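PDB 4XTK: CRISPR-associated endonuclease Cas1 from Thermotoga maritima, which probably cuts double-stranded DNA as a metal-dependent endonuclease in CRISPR adaptive immunity, working as a homodimer that associates with Cas2. Local coordinates for residues R56-L61 and G79-R84; H69-N72 and Y76-G79; F118-D123 and A235-P240; E161-I166 and V242-F247. All coordinates share one frame; numbering follows the deposited sequence.

Contact 1: residues R56-L61 and G79-R84; sequences RFLEFL and GTFYPR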
# COMPACT_ATOMS: atom_id res chain seq x y z
N ARG E 56 20.26 -10.60 3.34
CA ARG E 56 20.42 -11.84 2.59
C ARG E 56 19.11 -12.63 2.54
O ARG E 56 18.81 -13.29 1.55
CB ARG E 56 21.53 -12.70 3.19
CG ARG E 56 21.68 -14.06 2.51
CD ARG E 56 22.70 -14.95 3.21
NE ARG E 56 23.85 -15.24 2.35
CZ ARG E 56 23.91 -16.27 1.51
NH1 ARG E 56 22.89 -17.11 1.42
NH2 ARG E 56 24.99 -16.47 0.77
N PHE E 57 18.34 -12.55 3.62
CA PHE E 57 17.02 -13.18 3.67
C PHE E 57 16.05 -12.47 2.73
O PHE E 57 15.25 -13.11 2.05
CB PHE E 57 16.48 -13.18 5.09
CG PHE E 57 15.06 -13.65 5.20
CD1 PHE E 57 14.76 -15.00 5.18
CD2 PHE E 57 14.02 -12.74 5.31
CE1 PHE E 57 13.44 -15.43 5.28
CE2 PHE E 57 12.71 -13.16 5.41
CZ PHE E 57 12.42 -14.51 5.39
N LEU E 58 16.11 -11.14 2.71
CA LEU E 58 15.29 -10.35 1.80
C LEU E 58 15.67 -10.63 0.35
O LEU E 58 14.81 -10.70 -0.53
CB LEU E 58 15.42 -8.85 2.10
CG LEU E 58 14.85 -8.37 3.44
CD1 LEU E 58 14.92 -6.85 3.57
CD2 LEU E 58 13.43 -8.87 3.62
N GLU E 59 16.96 -10.81 0.10
CA GLU E 59 17.44 -11.18 -1.22
C GLU E 59 16.86 -12.52 -1.65
O GLU E 59 16.57 -12.74 -2.83
CB GLU E 59 18.97 -11.24 -1.25
CG GLU E 59 19.64 -9.88 -1.16
CD GLU E 59 21.15 -9.97 -1.11
OE1 GLU E 59 21.70 -11.09 -1.23
OE2 GLU E 59 21.80 -8.91 -0.95
N PHE E 60 16.68 -13.42 -0.69
CA PHE E 60 16.12 -14.74 -0.98
C PHE E 60 14.65 -14.64 -1.36
O PHE E 60 14.24 -15.14 -2.40
CB PHE E 60 16.29 -15.67 0.23
CG PHE E 60 15.73 -17.04 0.01
CD1 PHE E 60 16.42 -17.97 -0.74
CD2 PHE E 60 14.50 -17.40 0.54
CE1 PHE E 60 15.90 -19.23 -0.94
CE2 PHE E 60 13.98 -18.66 0.34
CZ PHE E 60 14.69 -19.58 -0.40
N LEU E 61 13.87 -13.97 -0.51
CA LEU E 61 12.46 -13.72 -0.80
C LEU E 61 12.29 -13.00 -2.13
O LEU E 61 11.37 -13.29 -2.90
CB LEU E 61 11.82 -12.88 0.31
CG LEU E 61 11.58 -13.56 1.66
CD1 LEU E 61 10.75 -12.64 2.54
CD2 LEU E 61 10.91 -14.90 1.49
N GLY E 79 3.55 -2.30 7.34
CA GLY E 79 4.16 -2.19 6.03
C GLY E 79 4.57 -3.52 5.41
O GLY E 79 4.46 -4.57 6.02
N THR E 80 5.06 -3.45 4.17
CA THR E 80 5.39 -4.65 3.41
C THR E 80 6.75 -4.52 2.74
O THR E 80 7.11 -3.44 2.26
CB THR E 80 4.32 -4.93 2.32
OG1 THR E 80 3.07 -5.25 2.94
CG2 THR E 80 4.74 -6.07 1.40
N PHE E 81 7.51 -5.61 2.71
CA PHE E 81 8.69 -5.67 1.86
C PHE E 81 8.28 -6.23 0.50
O PHE E 81 7.93 -7.40 0.38
CB PHE E 81 9.79 -6.53 2.48
CG PHE E 81 10.90 -6.86 1.53
CD1 PHE E 81 11.91 -5.95 1.28
CD2 PHE E 81 10.93 -8.08 0.87
CE1 PHE E 81 12.93 -6.25 0.39
CE2 PHE E 81 11.94 -8.39 -0.02
CZ PHE E 81 12.94 -7.47 -0.26
N TYR E 82 8.31 -5.38 -0.51
CA TYR E 82 7.98 -5.81 -1.86
C TYR E 82 9.26 -6.07 -2.64
O TYR E 82 10.10 -5.18 -2.77
CB TYR E 82 7.14 -4.76 -2.60
CG TYR E 82 5.71 -4.61 -2.11
CD1 TYR E 82 4.71 -5.47 -2.53
CD2 TYR E 82 5.37 -3.58 -1.24
CE1 TYR E 82 3.40 -5.33 -2.09
CE2 TYR E 82 4.06 -3.41 -0.81
CZ TYR E 82 3.09 -4.29 -1.23
OH TYR E 82 1.79 -4.13 -0.78
N PRO E 83 9.41 -7.30 -3.16
CA PRO E 83 10.55 -7.57 -4.05
C PRO E 83 10.40 -6.76 -5.32
O PRO E 83 9.30 -6.29 -5.61
CB PRO E 83 10.43 -9.07 -4.33
CG PRO E 83 9.50 -9.61 -3.29
CD PRO E 83 8.56 -8.48 -2.97
N ARG E 84 11.50 -6.58 -6.05
CA ARG E 84 11.47 -5.89 -7.33
C ARG E 84 10.31 -6.41 -8.17
O ARG E 84 9.43 -5.65 -8.55
CB ARG E 84 12.81 -6.05 -8.06
CG ARG E 84 12.88 -5.37 -9.40
CD ARG E 84 14.28 -5.53 -9.97
NE ARG E 84 14.34 -5.33 -11.41
CZ ARG E 84 13.94 -6.23 -12.30
NH1 ARG E 84 13.44 -7.38 -11.90
NH2 ARG E 84 14.04 -5.96 -13.60
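Phe-81 carries its ring out from the strand with CG trans to the backbone N (chi1 168°), and Leu-58 meets it with CG opposite the carbonyl carbon (chi1 -67°), a setting that lays both of its methyl branches against one face of the phenyl group. The CD2 methyl of Leu-58 sits above the middle of the Phe-81 ring, 3.8 Å from its centroid and only 9° off the normal, a CH-pi contact. The other branch bears on the flank of the same ring, Leu-58 CD1 lying 3.8 Å from Phe-81 CE1. Closer to the helix backbone, Leu-58 CB comes to 3.7 Å from Phe-81 CZ, so the leucine spans the ring from its centre to its far end. Helix 55-63 follows strand 51-54 of one sheet of the N-terminal beta domain of Cas1 and here packs on strand 77-83 of the other, while Phe-57 and Phe-60 on its further side touch strand 26-29. One turn along, the contact thins: Pro-83 CG stays 4.1 Å from Leu-61 O, and Leu-61 itself leans on Ile-68. Residues Gly-79 to Pro-83 also pair antiparallel with a strand of the second subunit, which continues the sheet across the dimer interface, and Phe-70 of that subunit packs on Leu-58.

Contact 2: residues H69-N72 and Y76-G79; sequences HFFN and YYVG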
# COMPACT_ATOMS: atom_id res chain seq x y z
N HIS E 69 4.73 -9.32 4.54
CA HIS E 69 3.94 -8.28 5.20
C HIS E 69 4.20 -8.27 6.71
O HIS E 69 4.29 -9.33 7.33
CB HIS E 69 2.45 -8.47 4.94
CG HIS E 69 2.09 -8.63 3.50
ND1 HIS E 69 2.14 -7.59 2.60
CD2 HIS E 69 1.67 -9.71 2.80
CE1 HIS E 69 1.77 -8.02 1.41
NE2 HIS E 69 1.48 -9.30 1.50
N PHE E 70 4.29 -7.08 7.29
CA PHE E 70 4.58 -6.95 8.71
C PHE E 70 3.40 -6.36 9.48
O PHE E 70 2.78 -5.39 9.04
CB PHE E 70 5.84 -6.10 8.91
CG PHE E 70 7.09 -6.73 8.38
CD1 PHE E 70 7.82 -7.61 9.15
CD2 PHE E 70 7.53 -6.45 7.09
CE1 PHE E 70 8.97 -8.20 8.66
CE2 PHE E 70 8.68 -7.03 6.60
CZ PHE E 70 9.40 -7.91 7.38
N PHE E 71 3.10 -6.95 10.63
CA PHE E 71 2.03 -6.47 11.51
C PHE E 71 2.54 -6.33 12.95
O PHE E 71 3.42 -7.07 13.38
CB PHE E 71 0.83 -7.42 11.47
CG PHE E 71 0.26 -7.61 10.09
CD1 PHE E 71 0.81 -8.55 9.22
CD2 PHE E 71 -0.83 -6.87 9.66
CE1 PHE E 71 0.29 -8.72 7.96
CE2 PHE E 71 -1.35 -7.04 8.40
CZ PHE E 71 -0.79 -7.97 7.54
N ASN E 72 1.98 -5.38 13.69
CA ASN E 72 2.43 -5.14 15.05
C ASN E 72 1.71 -6.03 16.07
O ASN E 72 1.01 -6.97 15.70
CB ASN E 72 2.27 -3.66 15.42
CG ASN E 72 0.82 -3.21 15.51
OD1 ASN E 72 -0.11 -4.01 15.61
ND2 ASN E 72 0.62 -1.89 15.48
N TYR E 76 -2.05 -4.67 13.71
CA TYR E 76 -2.20 -3.58 12.76
C TYR E 76 -1.03 -3.59 11.79
O TYR E 76 0.11 -3.85 12.17
CB TYR E 76 -2.29 -2.23 13.48
CG TYR E 76 -2.82 -1.14 12.59
CD1 TYR E 76 -4.13 -1.17 12.12
CD2 TYR E 76 -2.02 -0.06 12.22
CE1 TYR E 76 -4.63 -0.18 11.30
CE2 TYR E 76 -2.51 0.94 11.40
CZ TYR E 76 -3.81 0.88 10.94
OH TYR E 76 -4.30 1.88 10.13
N TYR E 77 -1.33 -3.28 10.54
CA TYR E 77 -0.39 -3.41 9.44
C TYR E 77 0.59 -2.24 9.44
O TYR E 77 0.19 -1.08 9.39
CB TYR E 77 -1.18 -3.48 8.13
CG TYR E 77 -0.36 -3.35 6.88
CD1 TYR E 77 0.52 -4.36 6.49
CD2 TYR E 77 -0.49 -2.24 6.07
CE1 TYR E 77 1.27 -4.24 5.34
CE2 TYR E 77 0.25 -2.12 4.91
CZ TYR E 77 1.12 -3.12 4.55
OH TYR E 77 1.85 -2.98 3.39
N VAL E 78 1.88 -2.55 9.61
CA VAL E 78 2.91 -1.52 9.57
C VAL E 78 3.46 -1.26 8.17
O VAL E 78 3.83 -0.13 7.84
CB VAL E 78 4.07 -1.84 10.55
CG1 VAL E 78 3.50 -2.15 11.92
CG2 VAL E 78 4.90 -2.99 10.06
N GLY E 79 3.55 -2.30 7.34
CA GLY E 79 4.16 -2.19 6.03
C GLY E 79 4.57 -3.52 5.41
O GLY E 79 4.46 -4.57 6.02
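Phe-70 N reaches Gly-79 O over 2.8 Å, the first of four hydrogen bonds that join segment 69-72 to segment 76-79. Phe-70 O accepts from Val-78 N at 3.0 Å rather than from Gly-79, the residue it faces. Next to the turn, Asn-72 N gives a nearly straight bond to Tyr-76 O, and the Asn-72 side chain returns the link: its OD1 takes Tyr-76 N at 2.8 Å, with the donor standing 48° out of the amide plane. The Asn-72 torsion explains this reach, since CG lies between the backbone N and the carbonyl carbon (chi1 67°), which swings OD1 across the mouth of the turn to Tyr-76 N; Gly-75 N adds a weak second bond to that oxygen.

Around this polar core, Phe-71 and Tyr-77 project from the same face of the sheet. Phe-71 CE2 touches Tyr-77 CB at 3.6 Å, the two rings being inclined by 54° to each other. At the bulge, Val-78 puts its CG2 methyl 3.4 Å from Phe-70 CB. Further out, Phe-48 stacks on Phe-71, while Thr-80 OG1 is hydrogen-bonded to both His-69 ND1 and Tyr-77 OH. Lys-55 NZ and Ser-62 OG of the second subunit hydrogen-bond to Phe-71 O and Val-78 O respectively. Phe-70 pairs with Gly-79 but Phe-71 with Tyr-77, leaving Val-78 as the extra residue: an antiparallel beta hairpin interrupted by a beta bulge.

Contact 3: residues F118-D123 and A235-P240; sequences FQNMVD and AELFKP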
# COMPACT_ATOMS: atom_id res chain seq x y z
N PHE E 118 -29.57 -5.65 8.58
CA PHE E 118 -30.94 -5.68 9.08
C PHE E 118 -31.23 -6.98 9.80
O PHE E 118 -31.86 -6.99 10.86
CB PHE E 118 -31.95 -5.48 7.94
CG PHE E 118 -32.07 -4.06 7.46
CD1 PHE E 118 -31.22 -3.08 7.94
CD2 PHE E 118 -33.04 -3.70 6.55
CE1 PHE E 118 -31.33 -1.77 7.50
CE2 PHE E 118 -33.15 -2.40 6.11
CZ PHE E 118 -32.29 -1.43 6.59
N GLN E 119 -30.77 -8.10 9.24
CA GLN E 119 -31.09 -9.38 9.84
C GLN E 119 -30.34 -9.56 11.15
O GLN E 119 -30.86 -10.15 12.10
CB GLN E 119 -30.78 -10.53 8.88
CG GLN E 119 -31.38 -11.85 9.34
CD GLN E 119 -32.87 -11.74 9.64
OE1 GLN E 119 -33.64 -11.18 8.85
NE2 GLN E 119 -33.28 -12.26 10.79
N ASN E 120 -29.13 -9.01 11.22
CA ASN E 120 -28.38 -9.02 12.47
C ASN E 120 -29.06 -8.18 13.53
O ASN E 120 -29.12 -8.57 14.70
CB ASN E 120 -26.95 -8.53 12.24
CG ASN E 120 -26.12 -9.52 11.46
OD1 ASN E 120 -26.56 -10.64 11.19
ND2 ASN E 120 -24.90 -9.12 11.12
N MET E 121 -29.58 -7.02 13.12
CA MET E 121 -30.36 -6.18 14.01
C MET E 121 -31.57 -6.94 14.57
O MET E 121 -31.81 -6.94 15.77
CB MET E 121 -30.83 -4.91 13.29
CG MET E 121 -29.79 -3.80 13.20
SD MET E 121 -30.46 -2.24 12.56
CE MET E 121 -29.83 -2.21 10.89
N VAL E 122 -32.31 -7.59 13.68
CA VAL E 122 -33.51 -8.31 14.08
C VAL E 122 -33.18 -9.48 15.01
O VAL E 122 -33.87 -9.69 16.01
CB VAL E 122 -34.28 -8.84 12.85
CG1 VAL E 122 -35.29 -9.90 13.26
CG2 VAL E 122 -34.95 -7.70 12.12
N ASP E 123 -32.13 -10.22 14.68
CA ASP E 123 -31.73 -11.36 15.50
C ASP E 123 -31.32 -10.93 16.91
O ASP E 123 -31.67 -11.59 17.89
CB ASP E 123 -30.60 -12.14 14.82
CG ASP E 123 -31.07 -12.91 13.61
OD1 ASP E 123 -32.29 -13.11 13.46
OD2 ASP E 123 -30.21 -13.34 12.80
N ALA E 235 -18.38 -3.08 8.99
CA ALA E 235 -18.70 -2.88 10.41
C ALA E 235 -20.20 -2.82 10.68
O ALA E 235 -20.64 -3.11 11.80
CB ALA E 235 -18.03 -1.62 10.92
N GLU E 236 -20.99 -2.44 9.68
CA GLU E 236 -22.44 -2.34 9.85
C GLU E 236 -23.06 -3.67 10.26
O GLU E 236 -24.09 -3.72 10.93
CB GLU E 236 -23.10 -1.82 8.58
CG GLU E 236 -22.65 -0.43 8.12
CD GLU E 236 -23.18 0.71 8.97
OE1 GLU E 236 -23.65 0.47 10.11
OE2 GLU E 236 -23.14 1.87 8.50
N LEU E 237 -22.42 -4.76 9.86
CA LEU E 237 -22.93 -6.09 10.14
C LEU E 237 -22.69 -6.49 11.59
O LEU E 237 -23.46 -7.27 12.17
CB LEU E 237 -22.27 -7.13 9.22
CG LEU E 237 -22.84 -7.34 7.82
CD1 LEU E 237 -22.63 -6.12 6.94
CD2 LEU E 237 -22.21 -8.57 7.19
N PHE E 238 -21.58 -6.03 12.15
CA PHE E 238 -21.13 -6.51 13.44
C PHE E 238 -21.40 -5.58 14.62
O PHE E 238 -21.04 -5.90 15.76
CB PHE E 238 -19.66 -6.86 13.34
CG PHE E 238 -19.38 -7.87 12.28
CD1 PHE E 238 -19.48 -9.22 12.55
CD2 PHE E 238 -19.07 -7.48 10.98
CE1 PHE E 238 -19.25 -10.16 11.57
CE2 PHE E 238 -18.85 -8.40 10.00
CZ PHE E 238 -18.94 -9.75 10.29
N LYS E 239 -22.02 -4.44 14.36
CA LYS E 239 -22.31 -3.47 15.40
C LYS E 239 -23.19 -4.04 16.54
O LYS E 239 -22.92 -3.79 17.72
CB LYS E 239 -22.96 -2.21 14.80
CG LYS E 239 -21.96 -1.20 14.26
CD LYS E 239 -22.64 -0.04 13.52
CE LYS E 239 -21.62 1.05 13.19
NZ LYS E 239 -22.21 2.21 12.47
N PRO E 240 -24.26 -4.79 16.20
CA PRO E 240 -25.02 -5.40 17.30
C PRO E 240 -24.25 -6.42 18.15
O PRO E 240 -24.26 -6.30 19.38
CB PRO E 240 -26.18 -6.09 16.58
CG PRO E 240 -26.33 -5.34 15.31
CD PRO E 240 -24.95 -4.96 14.91
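Asn-120, its CG anti to the carbonyl carbon and beside the backbone N (chi1 -71°), turns its carboxamide toward helix 230-252 and donates from ND2 to the backbone oxygen of Leu-237. The Asn-120 ND2 to Leu-237 O separation is 2.6 Å. The bond is bent at both ends: the N-H...O angle is 147°, and the nitrogen approaches well off the carbonyl direction, with 128° at the oxygen. ND2 stands a little out of the Leu-237 carbonyl plane, and Leu-237 O a little out of the Asn-120 amide plane. A weak bond from Arg-116 NH1 to Asn-120 OD1 gives the other end of the amide a partner and would favour this rotation of the group. The apolar part of Leu-237 lies alongside, its CB 3.8 Å from Asn-120 ND2.

One turn further on, Pro-240 faces the same helix with its ring. Its CG lies 4.3 Å from Met-121 CG, looser than the hydrogen bond from the amide, and also comes near Asn-120 CB. Segment 235-240 is kinked, with N of Leu-237 and N of Pro-240 unbonded to the preceding turn; a proline has no N-H to offer.

The local axes run parallel 8.3 Å apart, joining helix 103-127 to helix 230-252. By similarity, Glu-236 is a manganese ligand; its side chain contacts Glu-155 and His-221, the other two predicted ligands, and is salt-bridged to Arg-159. Helix 148-166 borders the contact through Tyr-162, which touches both Met-121 and Pro-240, while helix 301-316 receives Phe-238 and Leu-237.

Contact 4: residues E161-I166 and V242-F247; sequences EYYSMI and VVDRLF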
# COMPACT_ATOMS: atom_id res chain seq x y z
N GLU E 161 -34.04 3.53 14.69
CA GLU E 161 -35.21 2.84 15.23
C GLU E 161 -34.78 1.64 16.07
O GLU E 161 -35.35 1.36 17.13
CB GLU E 161 -36.14 2.40 14.10
CG GLU E 161 -37.27 1.50 14.53
CD GLU E 161 -38.19 2.18 15.52
OE1 GLU E 161 -38.30 3.43 15.47
OE2 GLU E 161 -38.81 1.48 16.35
N TYR E 162 -33.77 0.94 15.57
CA TYR E 162 -33.20 -0.20 16.27
C TYR E 162 -32.66 0.24 17.63
O TYR E 162 -32.87 -0.44 18.64
CB TYR E 162 -32.11 -0.83 15.41
CG TYR E 162 -31.11 -1.66 16.15
CD1 TYR E 162 -31.34 -3.00 16.41
CD2 TYR E 162 -29.92 -1.11 16.59
CE1 TYR E 162 -30.42 -3.77 17.09
CE2 TYR E 162 -28.99 -1.86 17.28
CZ TYR E 162 -29.24 -3.19 17.52
OH TYR E 162 -28.32 -3.94 18.19
N TYR E 163 -31.97 1.38 17.65
CA TYR E 163 -31.42 1.91 18.89
C TYR E 163 -32.50 2.29 19.91
O TYR E 163 -32.31 2.12 21.11
CB TYR E 163 -30.53 3.13 18.59
CG TYR E 163 -29.11 2.75 18.23
CD1 TYR E 163 -28.44 1.76 18.92
CD2 TYR E 163 -28.45 3.39 17.18
CE1 TYR E 163 -27.14 1.41 18.60
CE2 TYR E 163 -27.14 3.05 16.85
CZ TYR E 163 -26.50 2.06 17.56
OH TYR E 163 -25.21 1.70 17.25
N SER E 164 -33.63 2.79 19.42
CA SER E 164 -34.77 3.09 20.28
C SER E 164 -35.31 1.82 20.92
O SER E 164 -35.76 1.84 22.06
CB SER E 164 -35.88 3.79 19.50
OG SER E 164 -35.50 5.11 19.14
N MET E 165 -35.27 0.72 20.18
CA MET E 165 -35.74 -0.55 20.71
C MET E 165 -34.74 -1.09 21.73
O MET E 165 -35.12 -1.77 22.68
CB MET E 165 -35.98 -1.57 19.60
CG MET E 165 -37.04 -1.16 18.57
SD MET E 165 -38.65 -0.77 19.28
CE MET E 165 -38.96 -2.19 20.31
N ILE E 166 -33.47 -0.77 21.52
CA ILE E 166 -32.41 -1.19 22.43
C ILE E 166 -32.58 -0.52 23.79
O ILE E 166 -32.26 -1.10 24.83
CB ILE E 166 -31.01 -0.87 21.86
CG1 ILE E 166 -30.71 -1.76 20.65
CG2 ILE E 166 -29.93 -1.06 22.90
CD1 ILE E 166 -30.73 -3.22 20.97
N VAL E 242 -21.04 -7.10 18.57
CA VAL E 242 -19.85 -6.63 19.28
C VAL E 242 -20.16 -5.41 20.14
O VAL E 242 -20.15 -5.50 21.37
CB VAL E 242 -18.72 -6.27 18.31
CG1 VAL E 242 -17.51 -5.79 19.08
CG2 VAL E 242 -18.36 -7.48 17.46
N VAL E 243 -20.44 -4.29 19.50
CA VAL E 243 -20.64 -3.02 20.20
C VAL E 243 -21.87 -2.99 21.11
O VAL E 243 -21.77 -2.62 22.28
CB VAL E 243 -20.77 -1.85 19.21
CG1 VAL E 243 -21.01 -0.55 19.96
CG2 VAL E 243 -19.52 -1.76 18.34
N ASP E 244 -23.03 -3.37 20.57
CA ASP E 244 -24.29 -3.24 21.31
C ASP E 244 -24.40 -4.23 22.47
O ASP E 244 -24.85 -3.88 23.56
CB ASP E 244 -25.48 -3.40 20.36
CG ASP E 244 -25.48 -2.36 19.26
OD1 ASP E 244 -24.81 -1.32 19.41
OD2 ASP E 244 -26.17 -2.58 18.24
N ARG E 245 -24.01 -5.48 22.21
CA ARG E 245 -23.97 -6.48 23.27
C ARG E 245 -23.08 -6.00 24.42
O ARG E 245 -23.43 -6.13 25.59
CB ARG E 245 -23.46 -7.82 22.73
CG ARG E 245 -23.08 -8.82 23.81
CD ARG E 245 -23.04 -10.23 23.26
NE ARG E 245 -24.34 -10.65 22.75
CZ ARG E 245 -24.53 -11.24 21.57
NH1 ARG E 245 -23.49 -11.49 20.78
NH2 ARG E 245 -25.76 -11.58 21.19
N LEU E 246 -21.95 -5.41 24.06
CA LEU E 246 -21.00 -4.90 25.03
C LEU E 246 -21.59 -3.72 25.80
O LEU E 246 -21.42 -3.61 27.01
CB LEU E 246 -19.71 -4.49 24.33
CG LEU E 246 -18.45 -4.34 25.17
CD1 LEU E 246 -18.17 -5.64 25.90
CD2 LEU E 246 -17.30 -3.96 24.26
N PHE E 247 -22.30 -2.85 25.09
CA PHE E 247 -22.90 -1.66 25.69
C PHE E 247 -23.94 -2.03 26.74
O PHE E 247 -23.93 -1.49 27.85
CB PHE E 247 -23.53 -0.77 24.62
CG PHE E 247 -24.60 0.14 25.14
CD1 PHE E 247 -24.27 1.22 25.94
CD2 PHE E 247 -25.93 -0.09 24.84
CE1 PHE E 247 -25.26 2.06 26.44
CE2 PHE E 247 -26.93 0.75 25.34
CZ PHE E 247 -26.59 1.82 26.13
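Tyr-162 and Asp-244 reach for each other from opposite directions, and their meeting is the tight part of this helix pair. The phenol donates from OH to Asp-244 OD2 over 2.5 Å, arriving on the anti side of the carboxylate and 25° out of its plane. Tyr-162 spans the distance because CG is trans to the backbone N (chi1 159°), which extends the ring toward helix 230-252. Ile-166 CG1, one turn along the same helix, rests over the rim of one face of the Tyr-162 ring. The second carboxylate oxygen looks to the next tyrosine: Asp-244 OD1 lies at the edge of the Tyr-163 ring, 3.7 Å from CE1, with ring and carboxylate planes inclined by 72°. The buried acid is thus flanked by two phenols, and the bond from Tyr-162 would partly offset its charge if it is ionised.

Packing is looser at the other end, where Ile-166 CG2 approaches the edge of the Phe-247 ring no closer than 4.3 Å from CE2. Loose as this end is, it is no solvent side, for the touching residues are all buried. The local axes are 12.5 Å apart, so long side chains, not backbones, bridge the helices.

Helix 103-127 contributes Phe-124 against Tyr-162 and Ile-166, and helix 188-208 contributes Ile-193 against Tyr-163 and Phe-247. This is core packing of the helical Cas1 domain, next to its predicted manganese site: the Tyr-163 side chain is about 7 Å from that of Glu-236.

From the N terminus, helix 55-63 opens contact 1, which closes when strand 77-83 packs against it. Contact 2 lies within that span as a short hairpin, and the two contacts share Gly-79; both belong to the N-terminal beta domain and both touch the second subunit. The chain then enters the helical part, where contacts 3 and 4 cross: helices 103-127 and 148-166 are met in the same order by helix 230-252. That helix carries successive turns of both contacts, linked by probable backbone bonds, among them Asp-244 N to Lys-239 O. Centres of contacts 1 and 3 are about 41 Å apart, on opposite sides of the chain's centre.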